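Local coordinates for DNA ligase (Aquifex aeolicus, PDB 3QWU), which is a putative ATP-dependent DNA ligase, probably joining nucleic acid ends through adenylation, and binds adenosine and calcium here, at residues K18-E23 with Y29-D34; R41-F46 with I50-P55; M247-P252 with S327-V332; L264-Y267 with T273-H276; Q295-H300 with H361-G366. All coordinates share one frame; numbering follows the deposited sequence.

Contact 1: residues K18-E23 with Y29-D34; sequences KVRSEE and YLRFND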
# COMPACT_ATOMS: atom_id res chain seq x y z
N LYS A 18 21.14 -14.19 8.03
CA LYS A 18 19.84 -14.68 8.51
C LYS A 18 19.92 -15.03 10.01
O LYS A 18 18.91 -14.93 10.72
CB LYS A 18 19.39 -15.92 7.72
CG LYS A 18 19.23 -15.73 6.21
CD LYS A 18 18.59 -14.39 5.84
CE LYS A 18 17.95 -14.42 4.46
NZ LYS A 18 18.11 -13.12 3.72
N VAL A 19 21.10 -15.44 10.48
CA VAL A 19 21.33 -15.69 11.90
C VAL A 19 22.34 -14.68 12.47
O VAL A 19 23.22 -14.22 11.74
CB VAL A 19 21.81 -17.16 12.13
CG1 VAL A 19 22.61 -17.30 13.44
CG2 VAL A 19 20.63 -18.10 12.13
N ARG A 20 22.17 -14.32 13.74
CA ARG A 20 23.07 -13.41 14.47
C ARG A 20 23.22 -13.88 15.92
O ARG A 20 22.27 -14.36 16.54
CB ARG A 20 22.56 -11.96 14.51
CG ARG A 20 21.64 -11.55 13.38
CD ARG A 20 21.84 -10.11 12.93
NE ARG A 20 21.57 -10.02 11.49
CZ ARG A 20 20.52 -9.41 10.92
NH1 ARG A 20 19.61 -8.76 11.65
NH2 ARG A 20 20.40 -9.42 9.59
N SER A 21 24.41 -13.71 16.48
CA SER A 21 24.63 -14.01 17.89
C SER A 21 24.15 -12.84 18.69
O SER A 21 24.36 -11.69 18.30
CB SER A 21 26.10 -14.31 18.18
OG SER A 21 26.92 -13.46 17.42
N GLU A 22 23.47 -13.12 19.78
CA GLU A 22 23.00 -12.10 20.68
C GLU A 22 23.58 -12.48 21.99
O GLU A 22 24.00 -13.62 22.17
CB GLU A 22 21.47 -12.11 20.79
CG GLU A 22 20.69 -11.97 19.46
CD GLU A 22 20.82 -10.60 18.77
OE1 GLU A 22 21.50 -9.69 19.30
OE2 GLU A 22 20.23 -10.45 17.69
N GLU A 23 23.64 -11.52 22.91
CA GLU A 23 23.90 -11.82 24.32
C GLU A 23 22.92 -11.03 25.17
O GLU A 23 22.67 -9.84 24.93
CB GLU A 23 25.35 -11.53 24.75
CG GLU A 23 25.57 -11.85 26.26
CD GLU A 23 27.03 -12.13 26.64
OE1 GLU A 23 27.73 -12.95 25.98
OE2 GLU A 23 27.49 -11.54 27.66
N TYR A 29 23.75 -16.57 22.56
CA TYR A 29 22.94 -17.46 21.72
C TYR A 29 22.95 -17.02 20.26
O TYR A 29 23.40 -15.93 19.95
CB TYR A 29 21.48 -17.60 22.26
CG TYR A 29 20.61 -16.35 22.27
CD1 TYR A 29 19.48 -16.25 21.45
CD2 TYR A 29 20.88 -15.29 23.11
CE1 TYR A 29 18.65 -15.09 21.49
CE2 TYR A 29 20.07 -14.14 23.15
CZ TYR A 29 18.96 -14.04 22.34
OH TYR A 29 18.22 -12.87 22.40
N LEU A 30 22.49 -17.91 19.38
CA LEU A 30 22.31 -17.58 17.96
C LEU A 30 20.83 -17.43 17.70
O LEU A 30 20.02 -18.20 18.22
CB LEU A 30 22.91 -18.68 17.10
CG LEU A 30 24.44 -18.83 17.22
CD1 LEU A 30 24.89 -19.59 18.52
CD2 LEU A 30 24.99 -19.50 16.00
N ARG A 31 20.46 -16.41 16.91
CA ARG A 31 19.06 -16.05 16.68
C ARG A 31 18.74 -15.96 15.21
O ARG A 31 19.40 -15.23 14.47
CB ARG A 31 18.78 -14.69 17.31
CG ARG A 31 17.35 -14.21 17.14
CD ARG A 31 17.14 -12.88 17.81
NE ARG A 31 17.73 -11.76 17.06
CZ ARG A 31 17.14 -11.11 16.05
NH1 ARG A 31 15.95 -11.44 15.61
NH2 ARG A 31 17.76 -10.10 15.48
N PHE A 32 17.72 -16.68 14.78
CA PHE A 32 17.26 -16.62 13.39
C PHE A 32 16.44 -15.36 13.14
O PHE A 32 15.31 -15.23 13.61
CB PHE A 32 16.45 -17.87 13.01
CG PHE A 32 17.32 -18.99 12.51
CD1 PHE A 32 17.86 -19.90 13.39
CD2 PHE A 32 17.65 -19.08 11.17
CE1 PHE A 32 18.69 -20.93 12.91
CE2 PHE A 32 18.49 -20.09 10.67
CZ PHE A 32 19.01 -21.02 11.53
N ASN A 33 17.03 -14.42 12.42
CA ASN A 33 16.42 -13.12 12.20
C ASN A 33 15.33 -13.18 11.14
O ASN A 33 14.37 -12.43 11.18
CB ASN A 33 17.48 -12.10 11.79
CG ASN A 33 16.91 -10.71 11.63
OD1 ASN A 33 16.62 -10.04 12.62
ND2 ASN A 33 16.73 -10.27 10.38
N ASP A 34 15.51 -14.08 10.18
CA ASP A 34 14.51 -14.38 9.15
C ASP A 34 14.36 -15.87 8.98
O ASP A 34 15.20 -16.64 9.47
CB ASP A 34 14.96 -13.82 7.78
CG ASP A 34 14.56 -12.37 7.57
OD1 ASP A 34 13.49 -11.93 8.06
OD2 ASP A 34 15.34 -11.67 6.88
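Glu-22 and Arg-31 form a salt bridge over one face of the strand pair: NE of Arg-31 gives a nearly straight bond of 2.9 Å to OE2 of Glu-22, NH2 reaching the same oxygen only weakly. Extended through its first two torsions, Arg-31 turns at chi3 (75°), which carries NE to the carboxylate. OE2 is met on its anti side, 27° out of the carboxylate plane, yet lies in the plane of the guanidinium. CB of Glu-22 sits over the Tyr-29 ring, a CH-pi contact at 3.8 Å from the centroid. On the other face, Val-19 packs against Phe-32 and, through CG1, against CB of Leu-30 at 3.9 Å. The backbones make an antiparallel beta hairpin, with Arg-20 and Arg-31, then Glu-22 and Tyr-29, as hydrogen-bonded pairs; N of Asn-33 donates to O of Lys-18 at 2.6 Å. The guanidinium has further partners: NH2 of Arg-31 bonds OD1 of Asn-33 at 3.1 Å and, outside the two segments, NH1 reaches the Gly-101 carbonyl and Phe-103 adds a cation-pi contact. A leucine in place of Arg-31 would probably leave the Glu-22 carboxylate without its charged mate and the Asn-33 amide freer to turn. Backbone N of Ile-104 holds the Tyr-29 hydroxyl.

Contact 2: residues R41-F46 with I50-P55; sequences RGTAIF and IIWGYP. With ADN (adenosine), chain C.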
# COMPACT_ATOMS: atom_id res chain seq x y z
N ARG A 41 12.00 -18.18 11.43
CA ARG A 41 12.40 -16.97 12.18
C ARG A 41 12.04 -17.05 13.66
O ARG A 41 10.98 -17.49 14.01
CB ARG A 41 11.69 -15.75 11.55
CG ARG A 41 11.66 -14.50 12.40
CD ARG A 41 11.19 -13.25 11.64
NE ARG A 41 11.27 -12.07 12.52
CZ ARG A 41 10.29 -11.63 13.31
NH1 ARG A 41 9.09 -12.24 13.34
NH2 ARG A 41 10.50 -10.56 14.08
N GLY A 42 12.93 -16.60 14.52
CA GLY A 42 12.69 -16.65 15.95
C GLY A 42 13.37 -17.82 16.60
O GLY A 42 13.46 -17.90 17.83
N THR A 43 13.86 -18.74 15.78
CA THR A 43 14.58 -19.90 16.27
C THR A 43 15.83 -19.41 16.96
O THR A 43 16.52 -18.52 16.45
CB THR A 43 14.88 -20.86 15.11
OG1 THR A 43 13.62 -21.34 14.60
CG2 THR A 43 15.78 -22.03 15.53
N ALA A 44 16.06 -19.95 18.15
CA ALA A 44 17.11 -19.50 19.06
C ALA A 44 17.90 -20.73 19.39
O ALA A 44 17.32 -21.68 19.89
CB ALA A 44 16.53 -18.96 20.32
N ILE A 45 19.20 -20.69 19.11
CA ILE A 45 20.09 -21.82 19.39
C ILE A 45 20.91 -21.48 20.63
O ILE A 45 21.74 -20.57 20.58
CB ILE A 45 21.08 -22.11 18.21
CG1 ILE A 45 20.30 -22.34 16.91
CG2 ILE A 45 21.99 -23.32 18.55
CD1 ILE A 45 21.13 -22.29 15.64
N PHE A 46 20.68 -22.22 21.71
CA PHE A 46 21.46 -22.10 22.91
C PHE A 46 22.41 -23.27 22.98
O PHE A 46 22.22 -24.27 22.31
CB PHE A 46 20.54 -22.10 24.12
CG PHE A 46 19.64 -20.89 24.18
CD1 PHE A 46 20.06 -19.73 24.83
CD2 PHE A 46 18.38 -20.91 23.60
CE1 PHE A 46 19.24 -18.60 24.93
CE2 PHE A 46 17.53 -19.79 23.69
CZ PHE A 46 17.98 -18.62 24.35
N ILE A 50 17.89 -26.09 21.51
CA ILE A 50 17.26 -25.20 20.57
C ILE A 50 15.77 -24.92 20.97
O ILE A 50 15.02 -25.82 21.41
CB ILE A 50 17.35 -25.72 19.14
CG1 ILE A 50 18.83 -25.83 18.74
CG2 ILE A 50 16.56 -24.76 18.19
CD1 ILE A 50 19.09 -26.70 17.51
N ILE A 51 15.39 -23.65 20.86
CA ILE A 51 14.02 -23.25 21.07
C ILE A 51 13.58 -22.90 19.68
O ILE A 51 14.04 -21.90 19.12
CB ILE A 51 13.85 -22.06 22.03
CG1 ILE A 51 14.63 -22.28 23.34
CG2 ILE A 51 12.36 -21.85 22.30
CD1 ILE A 51 13.96 -23.27 24.30
N TRP A 52 12.74 -23.75 19.10
CA TRP A 52 12.30 -23.51 17.74
C TRP A 52 11.37 -22.32 17.74
O TRP A 52 10.69 -22.06 18.74
CB TRP A 52 11.66 -24.76 17.11
CG TRP A 52 12.70 -25.76 16.68
CD1 TRP A 52 13.32 -26.71 17.47
CD2 TRP A 52 13.27 -25.89 15.38
NE1 TRP A 52 14.23 -27.42 16.72
CE2 TRP A 52 14.22 -26.94 15.44
CE3 TRP A 52 13.08 -25.24 14.17
CZ2 TRP A 52 14.95 -27.34 14.32
CZ3 TRP A 52 13.81 -25.63 13.07
CH2 TRP A 52 14.72 -26.66 13.15
N GLY A 53 11.45 -21.56 16.65
CA GLY A 53 10.59 -20.43 16.37
C GLY A 53 9.14 -20.85 16.25
O GLY A 53 8.87 -21.98 15.92
N TYR A 54 8.21 -19.94 16.58
CA TYR A 54 6.78 -20.25 16.46
C TYR A 54 6.49 -20.13 15.00
O TYR A 54 6.89 -19.15 14.40
CB TYR A 54 5.88 -19.30 17.25
CG TYR A 54 4.51 -19.86 17.42
CD1 TYR A 54 3.47 -19.45 16.61
CD2 TYR A 54 4.25 -20.78 18.37
CE1 TYR A 54 2.18 -19.97 16.75
CE2 TYR A 54 2.96 -21.29 18.55
CZ TYR A 54 1.95 -20.90 17.71
OH TYR A 54 0.72 -21.40 17.90
N PRO A 55 5.90 -21.16 14.40
CA PRO A 55 5.71 -21.25 12.96
C PRO A 55 4.50 -20.40 12.48
O PRO A 55 3.60 -20.10 13.26
CB PRO A 55 5.49 -22.75 12.74
CG PRO A 55 4.82 -23.20 13.95
CD PRO A 55 5.35 -22.34 15.09
O5' ADN C . 0.39 -15.93 13.86
C5' ADN C . -0.73 -15.90 14.74
C4' ADN C . -0.33 -15.23 16.05
O4' ADN C . -1.49 -15.00 16.91
C3' ADN C . 0.61 -16.12 16.85
O3' ADN C . 1.99 -15.94 16.57
C2' ADN C . 0.26 -15.82 18.30
O2' ADN C . 1.21 -14.93 18.87
C1' ADN C . -1.12 -15.17 18.29
N9 ADN C . -2.16 -15.97 18.95
C8 ADN C . -3.13 -15.44 19.74
N7 ADN C . -3.97 -16.39 20.22
C5 ADN C . -3.53 -17.56 19.68
C6 ADN C . -3.99 -18.95 19.75
N6 ADN C . -5.09 -19.21 20.51
N1 ADN C . -3.27 -19.91 19.09
C2 ADN C . -2.18 -19.57 18.34
N3 ADN C . -1.72 -18.30 18.21
C4 ADN C . -2.34 -17.29 18.86
O HOH W 1 8.59 -17.59 13.04
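OG1 of Thr-43 has two partners: it accepts the N-H of Gly-53 at 3.0 Å across the contact and hydrogen-bonds the Pro-40 carbonyl. With chi1 at -64°, OG1 lies beside its own backbone N, and CG2 is turned to meet CG2 of Ile-50 at 3.9 Å. Ala-44 and Ile-51 form a hydrogen-bonded antiparallel pair, N of Ile-51 giving a nearly straight bond to O of Ala-44 at 2.9 Å. Ile-45 and Ile-50, the adjoining non-hydrogen-bonded pair, lie side by side. From the other face CG1 of Ile-51 meets the Phe-46 ring, 3.8 Å from CE2. The backbones come close where CA of Thr-43 lies 4.0 Å from CA of Gly-53, and a CB on Gly-53 would clash with O of Arg-41. Farther on, a water donates to O of Arg-41 and O of Tyr-54. The Tyr-54 hydroxyl bonds Asp-158, and its OH comes within 3.5 Å of C2 of the adenosine, making the residue part of the nucleoside pocket beside Phe-157 and Asn-85. This short hairpin forms one edge of a four-stranded antiparallel sheet, strand 50-51 being outermost within the chain: strand 44-45 pairs with strand 27-32, while Ala-44 and Ile-51 pack on Leu-98 of strand 94-98.

Contact 3: residues M247-P252 with S327-V332; sequences MLQLPP and SKHIQV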
# COMPACT_ATOMS: atom_id res chain seq x y z
N MET A 247 2.18 4.37 8.63
CA MET A 247 1.92 4.11 7.20
C MET A 247 3.10 4.16 6.26
O MET A 247 2.97 3.69 5.14
CB MET A 247 0.86 5.05 6.63
CG MET A 247 -0.48 4.44 6.52
SD MET A 247 -1.67 5.60 5.82
CE MET A 247 -3.15 4.90 6.62
N LEU A 248 4.22 4.76 6.65
CA LEU A 248 5.33 4.87 5.71
C LEU A 248 6.13 3.56 5.76
O LEU A 248 6.75 3.17 4.79
CB LEU A 248 6.17 6.13 5.98
CG LEU A 248 5.43 7.48 5.86
CD1 LEU A 248 6.35 8.66 6.15
CD2 LEU A 248 4.77 7.67 4.49
N GLN A 249 6.00 2.85 6.88
CA GLN A 249 6.62 1.55 7.07
C GLN A 249 5.69 0.38 6.63
O GLN A 249 5.59 -0.61 7.36
CB GLN A 249 7.00 1.35 8.57
CG GLN A 249 7.28 2.63 9.41
CD GLN A 249 8.54 3.42 8.98
OE1 GLN A 249 8.43 4.55 8.48
NE2 GLN A 249 9.72 2.85 9.22
N LEU A 250 5.03 0.47 5.47
CA LEU A 250 4.02 -0.52 5.07
C LEU A 250 4.50 -1.58 4.11
O LEU A 250 4.92 -1.26 3.00
CB LEU A 250 2.85 0.15 4.35
CG LEU A 250 1.76 0.90 5.12
CD1 LEU A 250 0.76 1.48 4.09
CD2 LEU A 250 1.06 0.04 6.18
N PRO A 251 4.33 -2.86 4.46
CA PRO A 251 4.81 -3.88 3.54
C PRO A 251 4.08 -3.85 2.18
O PRO A 251 3.02 -3.19 2.06
CB PRO A 251 4.49 -5.19 4.28
CG PRO A 251 3.24 -4.89 5.01
CD PRO A 251 3.41 -3.44 5.46
N PRO A 252 4.63 -4.57 1.17
CA PRO A 252 4.09 -4.59 -0.20
C PRO A 252 2.72 -5.23 -0.39
O PRO A 252 2.38 -5.57 -1.51
CB PRO A 252 5.14 -5.38 -1.01
CG PRO A 252 6.41 -5.32 -0.16
CD PRO A 252 5.92 -5.30 1.25
N SER A 327 13.21 -1.00 15.40
CA SER A 327 12.86 0.38 15.08
C SER A 327 14.02 1.30 14.59
O SER A 327 14.71 1.93 15.40
CB SER A 327 12.24 0.98 16.36
OG SER A 327 11.57 -0.02 17.12
N LYS A 328 14.24 1.36 13.27
CA LYS A 328 14.97 2.49 12.66
C LYS A 328 13.91 3.35 11.96
O LYS A 328 12.81 2.85 11.68
CB LYS A 328 16.05 2.02 11.69
CG LYS A 328 17.40 2.74 11.91
CD LYS A 328 18.36 2.61 10.73
CE LYS A 328 18.41 3.88 9.86
NZ LYS A 328 19.60 3.95 8.92
N HIS A 329 14.22 4.64 11.75
CA HIS A 329 13.22 5.68 11.37
C HIS A 329 12.24 5.98 12.55
O HIS A 329 11.54 7.01 12.56
CB HIS A 329 12.36 5.32 10.14
CG HIS A 329 13.07 4.55 9.06
ND1 HIS A 329 14.10 5.07 8.31
CD2 HIS A 329 12.82 3.31 8.56
CE1 HIS A 329 14.49 4.17 7.42
NE2 HIS A 329 13.73 3.09 7.55
N ILE A 330 12.13 5.04 13.48
CA ILE A 330 11.36 5.25 14.70
C ILE A 330 12.34 5.64 15.81
O ILE A 330 13.32 4.94 16.02
CB ILE A 330 10.63 3.95 15.13
CG1 ILE A 330 9.44 3.63 14.21
CG2 ILE A 330 10.15 4.08 16.53
CD1 ILE A 330 9.63 4.03 12.73
N GLN A 331 12.09 6.75 16.49
CA GLN A 331 12.90 7.16 17.62
C GLN A 331 12.25 6.67 18.91
O GLN A 331 11.08 6.99 19.15
CB GLN A 331 13.05 8.69 17.69
CG GLN A 331 13.80 9.21 18.92
CD GLN A 331 14.05 10.73 18.90
OE1 GLN A 331 13.32 11.50 18.25
NE2 GLN A 331 15.06 11.15 19.64
N VAL A 332 12.99 5.92 19.72
CA VAL A 332 12.56 5.58 21.09
C VAL A 332 13.08 6.63 22.06
O VAL A 332 14.28 6.98 22.06
CB VAL A 332 12.99 4.16 21.47
CG1 VAL A 332 12.48 3.79 22.88
CG2 VAL A 332 12.48 3.18 20.42
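Gln-249 reaches from the loop between helices 233-242 and 254-269 to His-329 and Ile-330, at the start of strand 330-340, an outer strand of a three-stranded antiparallel sheet. Both segments fall in the Ligase Pab1020 C-terminal family region, and the contact is a small one at the protein surface, away from the adenosine and calcium sites. The approach of the Gln-249 amide nitrogen to the His-329 ring is no hydrogen bond: it meets a carbon, with NE2 standing 3.2 Å from CD2, the amide and ring planes are 63° apart, and the approach is oblique. NE2 also lies 3.9 Å from O of Lys-328, again without forming a hydrogen bond. The van der Waals part comes from the Ile-330 methyl against the amide, the isoleucine side chain sliding past that of Gln-249 in the opposite direction. A bend at chi2 of -66° folds the glutamine chain and brings NE2 within touch of both the imidazole and the Ile-330 methyl. Around the contact, His-329 and Leu-248 both touch Asn-354 of helix 353-363, so that this residue is touched by both segments. Met-247 and Leu-250 pack on Thr-256 of the second subunit, placing the loop close to the subunit interface. At the isoleucine end, the CD1 methyl of Ile-330 lies 3.7 Å from NE2 of Gln-249 and 4.0 Å from its CD.

Contact 4: residues L264-Y267 with T273-H276; sequences LFMY and TTEH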
# COMPACT_ATOMS: atom_id res chain seq x y z
N LEU A 264 -13.92 -9.87 1.19
CA LEU A 264 -14.37 -11.27 1.14
C LEU A 264 -15.36 -11.70 2.24
O LEU A 264 -16.17 -12.58 2.00
CB LEU A 264 -13.19 -12.25 1.00
CG LEU A 264 -12.52 -12.10 -0.38
CD1 LEU A 264 -11.19 -12.74 -0.36
CD2 LEU A 264 -13.39 -12.71 -1.46
N PHE A 265 -15.29 -11.06 3.41
CA PHE A 265 -16.31 -11.22 4.44
C PHE A 265 -17.61 -10.63 3.93
O PHE A 265 -18.64 -11.25 4.02
CB PHE A 265 -15.85 -10.53 5.74
CG PHE A 265 -16.95 -10.37 6.79
CD1 PHE A 265 -17.33 -11.43 7.57
CD2 PHE A 265 -17.57 -9.14 6.99
CE1 PHE A 265 -18.35 -11.28 8.53
CE2 PHE A 265 -18.55 -8.96 7.94
CZ PHE A 265 -18.96 -10.02 8.72
N MET A 266 -17.57 -9.41 3.39
CA MET A 266 -18.79 -8.80 2.81
C MET A 266 -19.43 -9.69 1.78
O MET A 266 -20.66 -9.82 1.73
CB MET A 266 -18.52 -7.40 2.24
CG MET A 266 -18.16 -6.45 3.34
SD MET A 266 -17.63 -4.87 2.86
CE MET A 266 -19.21 -4.16 2.25
N TYR A 267 -18.59 -10.32 0.96
CA TYR A 267 -19.07 -11.21 -0.08
C TYR A 267 -19.64 -12.48 0.51
O TYR A 267 -20.64 -13.01 0.05
CB TYR A 267 -17.92 -11.52 -1.04
CG TYR A 267 -18.16 -12.63 -2.04
CD1 TYR A 267 -18.80 -12.39 -3.23
CD2 TYR A 267 -17.72 -13.92 -1.79
CE1 TYR A 267 -19.02 -13.43 -4.16
CE2 TYR A 267 -17.94 -14.96 -2.70
CZ TYR A 267 -18.57 -14.70 -3.88
OH TYR A 267 -18.76 -15.71 -4.77
N THR A 273 -26.49 -6.61 3.84
CA THR A 273 -26.44 -6.52 5.29
C THR A 273 -25.07 -6.07 5.87
O THR A 273 -24.87 -6.05 7.10
CB THR A 273 -26.90 -7.86 5.90
OG1 THR A 273 -27.45 -7.61 7.19
CG2 THR A 273 -25.73 -8.88 5.99
N THR A 274 -24.15 -5.67 5.01
CA THR A 274 -22.79 -5.36 5.42
C THR A 274 -22.35 -3.94 4.96
O THR A 274 -21.17 -3.60 5.04
CB THR A 274 -21.81 -6.50 4.90
OG1 THR A 274 -21.97 -6.69 3.49
CG2 THR A 274 -22.07 -7.84 5.62
N GLU A 275 -23.33 -3.12 4.54
CA GLU A 275 -23.10 -1.79 3.95
C GLU A 275 -22.43 -0.73 4.88
O GLU A 275 -21.75 0.22 4.43
CB GLU A 275 -24.44 -1.25 3.40
CG GLU A 275 -25.49 -0.81 4.48
CD GLU A 275 -26.71 -0.01 3.89
OE1 GLU A 275 -27.74 0.12 4.61
OE2 GLU A 275 -26.62 0.49 2.73
N HIS A 276 -22.63 -0.88 6.19
CA HIS A 276 -22.03 0.02 7.16
C HIS A 276 -20.49 -0.06 7.08
O HIS A 276 -19.82 0.83 7.57
CB HIS A 276 -22.51 -0.34 8.58
CG HIS A 276 -22.10 -1.71 9.02
ND1 HIS A 276 -20.93 -1.96 9.71
CD2 HIS A 276 -22.70 -2.93 8.85
CE1 HIS A 276 -20.83 -3.26 9.96
NE2 HIS A 276 -21.88 -3.88 9.44
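Met-266, near the end of helix 254-269, folds its side chain against Thr-274 in the connection that follows. Its first torsion, chi1 -66°, places CG anti to the carbonyl carbon, and the chain runs extended through chi2 before bending at chi3, 71°. That last turn brings the CE methyl to 3.5 Å from the backbone O of Thr-274, while the nearer part of the chain crosses the threonine hydroxyl obliquely: CB of Met-266 lies 3.7 Å from OG1 of Thr-274, and CG is 4.0 Å from its CB. The methionine therefore touches the threonine at two levels, with its root beside the hydroxyl and its tip beside the carbonyl, and the contacts are van der Waals in kind. Thr-274 holds OG1 between its backbone N and carbonyl carbon, chi1 53°. In this position the hydroxyl is hydrogen-bonded to the carbonyl of Gly-270, so the polar atom facing the methionine is satisfied from within the same connection. The same rotamer directs CG2 at Phe-265, whose CE2 is 4.4 Å away, a looser touch on the ring. An alanine in place of Met-266 is likely to open a gap beside Thr-274 and to lose the packing that Met-266 also makes on Phe-290 of the second subunit. Leu-264 and Tyr-267, on the same helical turn, pack on Leu-362 and Leu-363 of that subunit. The arrangement is that of a helix-to-helix connection, in which the end of helix 254-269 is packed against the chain leading into helix 276-299, beside the subunit interface.

Contact 5: residues Q295-H300 with H361-G366; sequences QFEKEH and HLLSGG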
# COMPACT_ATOMS: atom_id res chain seq x y z
N GLN A 295 -2.24 15.63 16.12
CA GLN A 295 -1.16 15.48 17.07
C GLN A 295 0.07 16.27 16.58
O GLN A 295 0.71 16.99 17.38
CB GLN A 295 -0.83 14.02 17.30
CG GLN A 295 0.21 13.76 18.39
CD GLN A 295 0.76 12.31 18.42
OE1 GLN A 295 1.21 11.75 17.40
NE2 GLN A 295 0.75 11.72 19.62
N PHE A 296 0.34 16.20 15.28
CA PHE A 296 1.40 16.99 14.67
C PHE A 296 1.22 18.48 14.87
O PHE A 296 2.19 19.19 15.17
CB PHE A 296 1.54 16.74 13.17
CG PHE A 296 2.65 17.54 12.56
CD1 PHE A 296 2.38 18.65 11.79
CD2 PHE A 296 3.97 17.26 12.88
CE1 PHE A 296 3.42 19.43 11.27
CE2 PHE A 296 5.00 18.02 12.38
CZ PHE A 296 4.73 19.11 11.55
N GLU A 297 -0.01 18.99 14.67
CA GLU A 297 -0.26 20.41 14.87
C GLU A 297 -0.11 20.84 16.33
O GLU A 297 0.36 21.93 16.61
CB GLU A 297 -1.65 20.82 14.37
CG GLU A 297 -1.77 20.81 12.89
CD GLU A 297 -0.96 21.89 12.20
OE1 GLU A 297 -1.23 23.10 12.42
OE2 GLU A 297 -0.06 21.54 11.41
N LYS A 298 -0.52 19.99 17.25
CA LYS A 298 -0.40 20.28 18.69
C LYS A 298 1.04 20.16 19.18
O LYS A 298 1.58 21.10 19.71
CB LYS A 298 -1.31 19.36 19.52
CG LYS A 298 -1.79 19.96 20.86
CD LYS A 298 -2.94 20.98 20.67
CE LYS A 298 -2.47 22.45 20.60
NZ LYS A 298 -3.19 23.25 19.52
N GLU A 299 1.66 19.02 18.99
CA GLU A 299 2.93 18.69 19.65
C GLU A 299 4.09 18.70 18.71
O GLU A 299 5.20 18.41 19.14
CB GLU A 299 2.93 17.30 20.27
CG GLU A 299 1.59 16.70 20.60
CD GLU A 299 1.18 16.85 22.04
OE1 GLU A 299 1.79 17.66 22.77
OE2 GLU A 299 0.21 16.14 22.42
N HIS A 300 3.86 18.94 17.41
CA HIS A 300 4.97 19.15 16.45
C HIS A 300 5.79 17.87 16.18
O HIS A 300 6.88 17.92 15.58
CB HIS A 300 5.83 20.30 16.95
CG HIS A 300 5.04 21.43 17.55
ND1 HIS A 300 4.10 22.14 16.84
CD2 HIS A 300 5.06 21.98 18.80
CE1 HIS A 300 3.57 23.08 17.61
NE2 HIS A 300 4.15 23.02 18.80
N HIS A 361 6.03 18.68 5.88
CA HIS A 361 6.34 19.15 4.53
C HIS A 361 5.05 19.50 3.77
O HIS A 361 4.96 20.54 3.15
CB HIS A 361 7.18 18.10 3.77
CG HIS A 361 7.54 18.51 2.37
ND1 HIS A 361 8.45 19.50 2.09
CD2 HIS A 361 7.07 18.07 1.17
CE1 HIS A 361 8.54 19.65 0.77
NE2 HIS A 361 7.72 18.79 0.19
N LEU A 362 4.04 18.64 3.88
CA LEU A 362 2.77 18.88 3.25
C LEU A 362 1.96 20.00 3.90
O LEU A 362 1.43 20.85 3.18
CB LEU A 362 1.94 17.62 3.27
CG LEU A 362 2.58 16.38 2.69
CD1 LEU A 362 1.56 15.26 2.79
CD2 LEU A 362 3.01 16.66 1.27
N LEU A 363 1.88 20.01 5.24
CA LEU A 363 1.13 21.04 5.98
C LEU A 363 1.64 22.48 5.82
O LEU A 363 0.88 23.42 5.92
CB LEU A 363 1.04 20.71 7.48
CG LEU A 363 0.11 19.56 7.80
CD1 LEU A 363 0.25 19.27 9.23
CD2 LEU A 363 -1.33 19.89 7.46
N SER A 364 2.92 22.66 5.55
CA SER A 364 3.43 23.99 5.26
C SER A 364 3.44 24.26 3.76
O SER A 364 4.10 25.19 3.30
CB SER A 364 4.83 24.13 5.84
OG SER A 364 5.60 23.02 5.46
N GLY A 365 2.66 23.49 2.99
CA GLY A 365 2.50 23.79 1.55
C GLY A 365 3.58 23.25 0.63
O GLY A 365 3.81 23.77 -0.46
N GLY A 366 4.25 22.20 1.06
CA GLY A 366 5.21 21.51 0.22
C GLY A 366 4.72 20.80 -1.05
O GLY A 366 3.55 20.46 -1.19
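The backbones of helix ends 295-299 and 361-363 stay well apart, with 9.0 Å between the CA atoms of Glu-297 and Leu-363, their nearest pair, so side chains alone bridge the distance. Leu-363 does most of the bridging. Its CD1 methyl meets two residues of the other helix, lying 3.4 Å from CD1 of Phe-296 and 3.2 Å from OE2 of Glu-297. The phenylalanine and leucine side chains slide past each other in opposite directions, CD1 and CE1 of the ring being the atoms met. Phe-296 extends across with CG anti to its backbone N, chi1 -179°, whereas Glu-297 bends at chi2, which brings OE2 to the leucine methyl, the two side chains crossing at a slant. Phe-296 also rests on Val-302, in the chain leaving its helix. From the second subunit, Tyr-267 packs on Glu-297 and Leu-264 on Leu-363, so this small surface contact of one chain adjoins the dimer interface. Directly after Leu-363 the helix ends in a Schellman motif: N of Gly-366 bonds O of His-361 at 2.8 Å, N of Gly-365 bonds O of Leu-362 at 2.9 Å, and Gly-365 is the C-prime residue with positive phi.

Contacts 1 and 2 belong to one antiparallel sheet and touch directly, strand 27-32 pairing with strand 44-45; contact 2 is buried and reaches the adenosine pocket, contact 1 only partly buried. Both rest on backbone hydrogen bonds, to which contact 1 adds a salt bridge. Contacts 3, 4 and 5 lie in the C-terminal family region and rely on side-chain packing across their segments. Of these, contact 4 is buried, while 3 and 5 are at the surface, their centres about 19 Å apart. All three adjoin the second subunit, and the helix of contact 4 packs on residues of contact 5 in the partner chain.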